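Local coordinates for universal stress protein MT1672 (Mycobacterium tuberculosis, PDB 1TQ8) that belongs to the universal stress protein A family and, as in relatives of that family, probably helps the bacterium withstand stress, at residues A[19-24]-A[118-123]. Sequence-based numbering, arbitrary orientation.
Sequences TVVVGT and EKADLL
Thr19, Val20 and Val21 of the central strand 19-23 meet Ala120 to Leu123 where helix 107-117 ends and strand 122-126 begins, a parallel pairing in the sheet of an alpha/beta domain. A Schellman motif, with Lys119 at positive phi, closes the helix and turns the chain toward the sheet. There Thr19 lies against the turn: its CG2, anti to the backbone N, packs 3.6 Å from Glu118 O and also reaches Ala120 CA. Thr19 O accepts a hydrogen bond from Asp121 N at 3.0 Å, nearly straight (168° at the hydrogen) and in the carbonyl plane. Further on, Val21 N donates to Leu122 O, again 3.0 Å; Val20 CA-H also points to Leu122 O, and Leu123 CA-H to Val21 O one step further along.

The Asp121 carboxylate folds back over the start of strand 19-23, CG lying between its own N and carbonyl carbon (chi1 52°). Thr19 N makes two weak bonds to it, OD1 and OD2 both 3.4 Å away; the N-H points nearly straight at OD1 (164°) and only obliquely at OD2, while OD1 also accepts Lys18 N. OD2 sits 2.9 Å from Thr19 O, a close approach of two acceptors; Asp121 N on Thr19 O, and the Thr19 and Lys18 N-H groups on the carboxylate, may ease this repulsion.

On one face of the sheet Val20 CG1 touches Leu122 CD2 side by side, near Ile40 of helix 28-41. On the opposite face Leu123 CD2 comes 3.7 Å from Val21 CB, and Val21 CG2 lies 3.7 Å from Ala120 CB; Val21 packs on Leu111 and Leu114 of helix 107-117. The order 3-2-1-4 within the chain, extended beside strand 122-126 by a parallel strand of the second subunit, fits the five-stranded Rossmann-like fold of universal stress proteins.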
# COMPACT_ATOMS: atom_id res chain seq x y z
N THR A 19 18.84 12.98 -12.31
CA THR A 19 17.84 13.92 -11.81
C THR A 19 17.04 13.38 -10.65
O THR A 19 16.12 12.58 -10.83
CB THR A 19 16.87 14.33 -12.93
OG1 THR A 19 17.61 14.84 -14.05
CG2 THR A 19 15.90 15.41 -12.44
N VAL A 20 17.38 13.83 -9.45
CA VAL A 20 16.74 13.40 -8.21
C VAL A 20 15.71 14.39 -7.67
O VAL A 20 15.99 15.58 -7.55
CB VAL A 20 17.79 13.19 -7.11
CG1 VAL A 20 17.17 12.50 -5.90
CG2 VAL A 20 18.96 12.38 -7.66
N VAL A 21 14.53 13.88 -7.32
CA VAL A 21 13.49 14.72 -6.74
C VAL A 21 13.21 14.17 -5.35
O VAL A 21 13.00 12.97 -5.19
CB VAL A 21 12.18 14.70 -7.57
CG1 VAL A 21 11.16 15.63 -6.94
CG2 VAL A 21 12.46 15.12 -9.00
N VAL A 22 13.25 15.03 -4.34
CA VAL A 22 12.98 14.62 -2.97
C VAL A 22 11.92 15.52 -2.41
O VAL A 22 11.90 16.71 -2.69
CB VAL A 22 14.24 14.71 -2.05
CG1 VAL A 22 14.79 16.14 -2.03
CG2 VAL A 22 13.90 14.27 -0.64
N GLY A 23 11.02 14.95 -1.61
CA GLY A 23 9.95 15.74 -1.02
C GLY A 23 10.20 16.00 0.45
O GLY A 23 10.77 15.16 1.14
N THR A 24 9.81 17.18 0.93
CA THR A 24 9.99 17.51 2.33
C THR A 24 8.91 18.44 2.86
O THR A 24 8.49 19.37 2.17
CB THR A 24 11.35 18.18 2.62
OG1 THR A 24 11.39 18.57 4.00
CG2 THR A 24 11.53 19.43 1.77
N GLU A 118 10.61 17.08 -15.59
CA GLU A 118 12.04 17.20 -15.36
C GLU A 118 12.77 15.90 -15.71
O GLU A 118 13.98 15.79 -15.50
CB GLU A 118 12.30 17.57 -13.90
CG GLU A 118 12.00 19.03 -13.57
CD GLU A 118 13.18 19.95 -13.86
OE1 GLU A 118 13.01 21.19 -13.84
OE2 GLU A 118 14.29 19.43 -14.10
N LYS A 119 12.05 14.93 -16.24
CA LYS A 119 12.66 13.66 -16.61
C LYS A 119 13.45 13.05 -15.45
O LYS A 119 14.57 12.57 -15.63
CB LYS A 119 13.56 13.86 -17.83
CG LYS A 119 12.77 14.12 -19.12
CD LYS A 119 13.59 14.82 -20.20
CE LYS A 119 13.89 16.26 -19.81
NZ LYS A 119 14.68 16.97 -20.87
N ALA A 120 12.85 13.05 -14.26
CA ALA A 120 13.49 12.49 -13.06
C ALA A 120 13.77 10.99 -13.23
O ALA A 120 13.15 10.33 -14.06
CB ALA A 120 12.58 12.70 -11.84
N ASP A 121 14.71 10.47 -12.45
CA ASP A 121 15.02 9.05 -12.50
C ASP A 121 14.99 8.44 -11.10
O ASP A 121 15.08 7.23 -10.93
CB ASP A 121 16.37 8.78 -13.20
CG ASP A 121 17.51 9.59 -12.63
OD1 ASP A 121 18.51 9.78 -13.36
OD2 ASP A 121 17.44 10.03 -11.46
N LEU A 122 14.80 9.29 -10.10
CA LEU A 122 14.73 8.83 -8.72
C LEU A 122 13.90 9.77 -7.84
O LEU A 122 14.18 10.97 -7.77
CB LEU A 122 16.14 8.71 -8.14
CG LEU A 122 16.20 8.48 -6.62
CD1 LEU A 122 15.56 7.13 -6.33
CD2 LEU A 122 17.64 8.51 -6.11
N LEU A 123 12.88 9.23 -7.17
CA LEU A 123 12.07 10.04 -6.26
C LEU A 123 12.42 9.58 -4.85
O LEU A 123 12.54 8.39 -4.59
CB LEU A 123 10.58 9.83 -6.51
CG LEU A 123 10.10 10.09 -7.93
CD1 LEU A 123 8.60 9.89 -7.96
CD2 LEU A 123 10.46 11.51 -8.39